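Local coordinates for protein cytochrome c class I (Sideroxydans lithotrophicus, PDB 4XXL) that carries a covalently attached heme c and probably shuttles electrons as a small class I cytochrome c in lithoautotrophic growth, at residues K74-V79 with A106-V111; V29-A34 with V111-S116. All coordinates share one frame; numbering follows the deposited sequence.

Contact 1: residues K74-V79 with A106-V111; sequences KLIHHV and AIKNLV. With HEC (heme c), chain B.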
loop_
_atom_site.group_PDB
_atom_site.type_symbol
_atom_site.label_atom_id
_atom_site.label_comp_id
_atom_site.label_asym_id
_atom_site.label_seq_id
_atom_site.Cartn_x
_atom_site.Cartn_y
_atom_site.Cartn_z
ATOM N N LYS A 74 2.975 -6.175 -8.486
ATOM C CA LYS A 74 4.130 -5.613 -7.776
ATOM C C LYS A 74 3.785 -5.142 -6.371
ATOM O O LYS A 74 4.613 -5.330 -5.459
ATOM C CB LYS A 74 4.775 -4.441 -8.495
ATOM C CG LYS A 74 5.617 -4.820 -9.700
ATOM C CD LYS A 74 7.105 -4.897 -9.378
ATOM C CE LYS A 74 7.954 -4.235 -10.470
ATOM N NZ LYS A 74 8.278 -5.153 -11.601
ATOM N N LEU A 75 2.629 -4.495 -6.231
ATOM C CA LEU A 75 2.254 -3.995 -4.891
ATOM C C LEU A 75 1.725 -5.128 -4.007
ATOM O O LEU A 75 1.947 -5.110 -2.782
ATOM C CB LEU A 75 1.238 -2.837 -4.934
ATOM C CG LEU A 75 1.748 -1.465 -5.465
ATOM C CD1 LEU A 75 0.755 -0.366 -5.187
ATOM C CD2 LEU A 75 3.114 -1.093 -4.841
ATOM N N ILE A 76 1.068 -6.111 -4.602
ATOM C CA ILE A 76 0.683 -7.314 -3.795
ATOM C C ILE A 76 1.956 -7.969 -3.232
ATOM O O ILE A 76 1.992 -8.323 -2.032
ATOM C CB ILE A 76 -0.165 -8.339 -4.579
ATOM C CG1 ILE A 76 -1.521 -7.717 -4.848
ATOM C CG2 ILE A 76 -0.245 -9.658 -3.802
ATOM C CD1 ILE A 76 -2.431 -8.515 -5.790
ATOM N N HIS A 77 2.997 -8.085 -4.093
ATOM C CA HIS A 77 4.288 -8.558 -3.655
ATOM C C HIS A 77 4.886 -7.692 -2.564
ATOM O O HIS A 77 5.311 -8.182 -1.524
ATOM C CB HIS A 77 5.252 -8.690 -4.834
ATOM C CG HIS A 77 6.622 -9.044 -4.417
ATOM N ND1 HIS A 77 7.010 -10.337 -4.143
ATOM C CD2 HIS A 77 7.699 -8.268 -4.173
ATOM C CE1 HIS A 77 8.280 -10.344 -3.776
ATOM N NE2 HIS A 77 8.721 -9.100 -3.782
ATOM N N HIS A 78 4.852 -6.400 -2.763
ATOM C CA HIS A 78 5.463 -5.496 -1.802
ATOM C C HIS A 78 4.849 -5.624 -0.405
ATOM O O HIS A 78 5.564 -5.536 0.580
ATOM C CB HIS A 78 5.262 -4.048 -2.255
ATOM C CG HIS A 78 5.721 -3.049 -1.246
ATOM N ND1 HIS A 78 4.883 -2.405 -0.370
ATOM C CD2 HIS A 78 6.974 -2.631 -0.947
ATOM C CE1 HIS A 78 5.600 -1.635 0.415
ATOM N NE2 HIS A 78 6.856 -1.713 0.050
ATOM N N VAL A 79 3.532 -5.782 -0.319
ATOM C CA VAL A 79 2.878 -5.860 0.997
ATOM C C VAL A 79 2.853 -7.227 1.682
ATOM O O VAL A 79 2.388 -7.359 2.840
ATOM C CB VAL A 79 1.493 -5.258 0.872
ATOM C CG1 VAL A 79 0.476 -6.192 0.235
ATOM C CG2 VAL A 79 1.021 -4.651 2.192
ATOM N N ALA A 106 -9.034 -9.563 -0.142
ATOM C CA ALA A 106 -8.962 -8.256 0.554
ATOM C C ALA A 106 -7.666 -7.492 0.228
ATOM O O ALA A 106 -7.673 -6.288 0.026
ATOM C CB ALA A 106 -9.158 -8.480 2.040
ATOM N N ILE A 107 -6.591 -8.220 0.109
ATOM C CA ILE A 107 -5.271 -7.603 -0.144
ATOM C C ILE A 107 -5.314 -7.001 -1.555
ATOM O O ILE A 107 -4.911 -5.846 -1.778
ATOM C CB ILE A 107 -4.168 -8.608 0.027
ATOM C CG1 ILE A 107 -3.953 -8.902 1.502
ATOM C CG2 ILE A 107 -2.860 -8.094 -0.547
ATOM C CD1 ILE A 107 -3.132 -10.133 1.825
ATOM N N LYS A 108 -5.843 -7.757 -2.512
ATOM C CA LYS A 108 -5.992 -7.281 -3.907
ATOM C C LYS A 108 -6.848 -5.999 -3.957
ATOM O O LYS A 108 -6.582 -5.058 -4.673
ATOM C CB LYS A 108 -6.603 -8.377 -4.818
ATOM C CG LYS A 108 -6.714 -7.976 -6.275
ATOM C CD LYS A 108 -7.276 -9.100 -7.152
ATOM C CE LYS A 108 -7.432 -8.740 -8.614
ATOM N NZ LYS A 108 -8.238 -7.492 -8.821
ATOM N N ASN A 109 -7.958 -6.019 -3.231
ATOM C CA ASN A 109 -8.835 -4.865 -3.226
ATOM C C ASN A 109 -8.150 -3.639 -2.620
ATOM O O ASN A 109 -8.276 -2.503 -3.144
ATOM C CB ASN A 109 -10.110 -5.196 -2.436
ATOM C CG ASN A 109 -11.059 -4.051 -2.391
ATOM O OD1 ASN A 109 -11.618 -3.677 -3.401
ATOM N ND2 ASN A 109 -11.209 -3.463 -1.220
ATOM N N LEU A 110 -7.344 -3.843 -1.600
ATOM C CA LEU A 110 -6.609 -2.713 -1.026
ATOM C C LEU A 110 -5.544 -2.139 -2.022
ATOM O O LEU A 110 -5.474 -0.922 -2.206
ATOM C CB LEU A 110 -5.888 -3.101 0.241
ATOM C CG LEU A 110 -4.903 -2.083 0.823
ATOM C CD1 LEU A 110 -5.521 -0.732 1.123
ATOM C CD2 LEU A 110 -4.361 -2.642 2.114
ATOM N N VAL A 111 -4.798 -2.999 -2.698
ATOM C CA VAL A 111 -3.848 -2.601 -3.728
ATOM C C VAL A 111 -4.564 -1.837 -4.816
ATOM O O VAL A 111 -4.108 -0.798 -5.292
ATOM C CB VAL A 111 -3.065 -3.834 -4.248
ATOM C CG1 VAL A 111 -2.254 -3.526 -5.541
ATOM C CG2 VAL A 111 -2.085 -4.269 -3.141
HETATM FE FE HEC B . 4.202 1.205 3.583
HETATM C CHA HEC B . 6.274 2.044 0.918
HETATM C CHB HEC B . 1.722 0.253 1.377
HETATM C CHC HEC B . 2.373 -0.092 6.209
HETATM C CHD HEC B . 6.313 2.691 5.749
HETATM N NA HEC B . 4.080 1.120 1.527
HETATM C C1A HEC B . 4.993 1.583 0.649
HETATM C C2A HEC B . 4.419 1.482 -0.645
HETATM C C3A HEC B . 3.141 1.001 -0.485
HETATM C C4A HEC B . 2.924 0.778 0.903
HETATM C CMA HEC B . 2.098 0.766 -1.533
HETATM C CAA HEC B . 5.157 1.875 -1.924
HETATM C CBA HEC B . 5.956 0.692 -2.421
HETATM C CGA HEC B . 6.630 0.922 -3.763
HETATM O O1A HEC B . 6.767 2.076 -4.196
HETATM O O2A HEC B . 6.925 -0.093 -4.478
HETATM N NB HEC B . 2.411 0.282 3.776
HETATM C C1B HEC B . 1.549 -0.018 2.745
HETATM C C2B HEC B . 0.401 -0.683 3.273
HETATM C C3B HEC B . 0.543 -0.818 4.602
HETATM C C4B HEC B . 1.829 -0.224 4.941
HETATM C CMB HEC B . -0.746 -1.179 2.440
HETATM C CAB HEC B . -0.294 -1.528 5.592
HETATM C CBB HEC B . -0.352 -2.907 5.285
HETATM N NC HEC B . 4.329 1.332 5.651
HETATM C C1C HEC B . 3.469 0.678 6.473
HETATM C C2C HEC B . 3.854 1.086 7.766
HETATM C C3C HEC B . 4.923 1.959 7.709
HETATM C C4C HEC B . 5.223 2.047 6.317
HETATM C CMC HEC B . 3.097 0.674 8.974
HETATM C CAC HEC B . 5.608 2.664 8.871
HETATM C CBC HEC B . 6.091 1.900 9.940
HETATM N ND HEC B . 5.925 2.087 3.373
HETATM C C1D HEC B . 6.659 2.686 4.376
HETATM C C2D HEC B . 7.922 3.265 3.853
HETATM C C3D HEC B . 7.880 3.069 2.542
HETATM C C4D HEC B . 6.620 2.371 2.222
HETATM C CMD HEC B . 8.959 3.950 4.657
HETATM C CAD HEC B . 8.917 3.531 1.502
HETATM C CBD HEC B . 9.958 2.474 1.278
HETATM C CGD HEC B . 11.056 2.828 0.269
HETATM O O1D HEC B . 10.909 3.713 -0.629
HETATM O O2D HEC B . 12.114 2.143 0.306
#
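The contact lies behind one wall of the heme c pocket, lined here by L75, H78, V79 and L110, where L75, I76 and V79 of residues 74-79 pack against I107, K108 and V111 of residues 106-111. The two helix segments cross at 118° between their N-to-C directions, with axes 9.6 Å apart at closest approach, and the interface is apolar. V111 is gripped by both of its branches: CG1 lies 3.6 Å from L75 CB, and CG2 lies 3.9 Å from I76 CG1, the I76 and V111 side chains crossing at about a right angle. I76 also reaches out with CD1 to the backbone of K108, whose NZ, at the end of its chain, forms salt bridges with E72 and D112. V79 is divided between two partners. Its CG1, held between the backbone N and the carbonyl carbon (chi1 79°), meets I107 CG2 at 3.9 Å, whereas its CG2, anti to the backbone N, approaches the vinyl-derived carbon CBB of the heme at 3.8 Å. L75 CD2 and L110 CD2 come from the two helices to different heme methyls, CMA and CMB. The H78 ring meets the heme twice: the propionate carbon CBA sits 3.5 Å above the centre of one ring face, and H78 CE1 comes within 3.3 Å of the porphyrin carbon C1A. The H78 ring also meets that of H95, an axial ligand of the iron. Helix 58-65 packs on L75 through V61 and Y65, helix 31-40 touches L110 through L37, and the loop residue I98 touches V79 and I107.

Contact 2: residues V29-A34 with V111-S116; sequences VDVDAA and VDWILS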
loop_
_atom_site.group_PDB
_atom_site.type_symbol
_atom_site.label_atom_id
_atom_site.label_comp_id
_atom_site.label_asym_id
_atom_site.label_seq_id
_atom_site.Cartn_x
_atom_site.Cartn_y
_atom_site.Cartn_z
ATOM N N VAL A 29 -13.494 -1.593 -7.114
ATOM C CA VAL A 29 -12.955 -1.427 -5.767
ATOM C C VAL A 29 -14.059 -1.188 -4.722
ATOM O O VAL A 29 -14.938 -0.352 -4.926
ATOM C CB VAL A 29 -11.947 -0.251 -5.732
ATOM C CG1 VAL A 29 -11.454 -0.000 -4.311
ATOM C CG2 VAL A 29 -10.771 -0.569 -6.651
ATOM N N ASP A 30 -13.982 -1.905 -3.599
ATOM C CA ASP A 30 -14.772 -1.643 -2.390
ATOM C C ASP A 30 -13.909 -0.731 -1.520
ATOM O O ASP A 30 -12.993 -1.197 -0.808
ATOM C CB ASP A 30 -15.112 -2.968 -1.689
ATOM C CG ASP A 30 -16.005 -2.817 -0.419
ATOM O OD1 ASP A 30 -16.143 -1.728 0.196
ATOM O OD2 ASP A 30 -16.601 -3.841 -0.014
ATOM N N VAL A 31 -14.208 0.581 -1.596
ATOM C CA VAL A 31 -13.413 1.588 -0.900
ATOM C C VAL A 31 -13.485 1.422 0.624
ATOM O O VAL A 31 -12.474 1.432 1.320
ATOM C CB VAL A 31 -13.830 3.008 -1.299
ATOM C CG1 VAL A 31 -13.095 4.031 -0.445
ATOM C CG2 VAL A 31 -13.601 3.199 -2.775
ATOM N N ASP A 32 -14.656 1.153 1.178
ATOM C CA ASP A 32 -14.775 1.004 2.619
ATOM C C ASP A 32 -13.939 -0.186 3.112
ATOM O O ASP A 32 -13.313 -0.128 4.178
ATOM C CB ASP A 32 -16.257 0.769 3.036
ATOM C CG ASP A 32 -17.094 2.052 3.083
ATOM O OD1 ASP A 32 -16.596 3.134 2.697
ATOM O OD2 ASP A 32 -18.279 1.940 3.515
ATOM N N ALA A 33 -13.945 -1.269 2.331
ATOM C CA ALA A 33 -13.245 -2.473 2.757
ATOM C C ALA A 33 -11.760 -2.240 2.676
ATOM O O ALA A 33 -11.038 -2.680 3.530
ATOM C CB ALA A 33 -13.615 -3.677 1.919
ATOM N N ALA A 34 -11.366 -1.515 1.633
ATOM C CA ALA A 34 -9.947 -1.154 1.539
ATOM C C ALA A 34 -9.458 -0.297 2.727
ATOM O O ALA A 34 -8.438 -0.594 3.360
ATOM C CB ALA A 34 -9.677 -0.453 0.226
ATOM N N VAL A 111 -4.798 -2.999 -2.698
ATOM C CA VAL A 111 -3.848 -2.601 -3.728
ATOM C C VAL A 111 -4.564 -1.837 -4.816
ATOM O O VAL A 111 -4.108 -0.798 -5.292
ATOM C CB VAL A 111 -3.065 -3.834 -4.248
ATOM C CG1 VAL A 111 -2.254 -3.526 -5.541
ATOM C CG2 VAL A 111 -2.085 -4.269 -3.141
ATOM N N ASP A 112 -5.695 -2.373 -5.251
ATOM C CA ASP A 112 -6.434 -1.740 -6.351
ATOM C C ASP A 112 -6.900 -0.326 -5.951
ATOM O O ASP A 112 -6.850 0.632 -6.748
ATOM C CB ASP A 112 -7.602 -2.586 -6.846
ATOM C CG ASP A 112 -7.176 -3.865 -7.533
ATOM O OD1 ASP A 112 -6.014 -3.976 -7.962
ATOM O OD2 ASP A 112 -8.032 -4.735 -7.668
ATOM N N TRP A 113 -7.292 -0.177 -4.701
ATOM C CA TRP A 113 -7.676 1.145 -4.166
ATOM C C TRP A 113 -6.501 2.076 -4.221
ATOM O O TRP A 113 -6.604 3.175 -4.814
ATOM C CB TRP A 113 -8.241 1.039 -2.759
ATOM C CG TRP A 113 -8.625 2.382 -2.186
ATOM C CD1 TRP A 113 -9.544 3.252 -2.648
ATOM C CD2 TRP A 113 -7.997 3.032 -1.058
ATOM N NE1 TRP A 113 -9.523 4.412 -1.904
ATOM C CE2 TRP A 113 -8.594 4.306 -0.923
ATOM C CE3 TRP A 113 -6.971 2.691 -0.207
ATOM C CZ2 TRP A 113 -8.227 5.200 0.071
ATOM C CZ3 TRP A 113 -6.609 3.570 0.769
ATOM C CH2 TRP A 113 -7.238 4.818 0.912
ATOM N N ILE A 114 -5.383 1.679 -3.639
ATOM C CA ILE A 114 -4.178 2.489 -3.704
ATOM C C ILE A 114 -3.825 2.972 -5.107
ATOM O O ILE A 114 -3.554 4.180 -5.297
ATOM C CB ILE A 114 -2.971 1.765 -3.035
ATOM C CG1 ILE A 114 -3.201 1.687 -1.498
ATOM C CG2 ILE A 114 -1.642 2.440 -3.376
ATOM C CD1 ILE A 114 -2.265 0.716 -0.782
ATOM N N LEU A 115 -3.800 2.035 -6.053
ATOM C CA LEU A 115 -3.419 2.379 -7.424
ATOM C C LEU A 115 -4.335 3.396 -8.083
ATOM O O LEU A 115 -3.954 4.012 -9.077
ATOM C CB LEU A 115 -3.246 1.133 -8.286
ATOM C CG LEU A 115 -2.112 0.230 -7.915
ATOM C CD1 LEU A 115 -2.162 -1.146 -8.565
ATOM C CD2 LEU A 115 -0.777 0.889 -8.225
ATOM N N SER A 116 -5.584 3.457 -7.625
ATOM C CA SER A 116 -6.515 4.419 -8.171
ATOM C C SER A 116 -6.379 5.848 -7.714
ATOM O O SER A 116 -7.038 6.721 -8.271
ATOM C CB SER A 116 -7.937 3.949 -7.754
ATOM O OG SER A 116 -8.291 4.261 -6.418
#
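V29 and W113 face each other where the backbones of residues 29-34 and 111-116 come nearest, with their CA atoms 6.1 Å apart, as the chain enters helix 31-40 beside the C-terminal part of helix 104-115. W113 has the largest share of the contact. Its CG stands anti to the backbone N (chi1 179°), and the indole lies beside the start of helix 31-40. A34 CB presses on W113 CB at 3.6 Å and lies about 4 Å from several indole carbons, approaching the ring obliquely. V29 crosses W113 at about a right angle, its CG1 resting 3.7 Å from W113 CB, while its second branch, CG2, touches D112 CB at 3.8 Å. V31 approaches the pyrrole part, CG1 lying 3.9 Å from W113 NE1 and CG2 near W113 CD1. D112 joins with its CB, not its carboxylate, which is salt-bridged to K108. Polar bonds instead settle each segment on its own side. D30 is the N-cap of helix 31-40, its OD1 accepting from A33 N at 3.1 Å, with the donor well above the carboxylate plane. In the other segment, S116 OG gives a short 2.6 Å hydrogen bond to W113 O, lying in the carbonyl plane on a lone pair (C=O...OG angle 136°), which ties S116 back to the residue three positions earlier. Packing of the N-terminal helix against the C-terminal helix is a hallmark of the class I cytochrome c fold, and here a tryptophan set against an alanine and two valines forms part of that junction.

Helix 104-115 serves both contacts: in V111 the side chain belongs to contact 1, while in contact 2 it points away from residues 29-34. Contact 1 is the more buried, nested along the chain within the loop that contact 2 closes, and L75, V79 and L110 carry it on to the heme. Contact 2 is partly exposed, is built round an indole, where contact 1 is aliphatic between its helices, and has an N-cap at D30 and a serine-to-carbonyl bond within residues 111-116; the W113 side chain stays about 8 Å from the heme. N109 joins them through a probable hydrogen bond from ND2 to D30 O, and L75 CD1 packs 3.6 Å from L115 CD2.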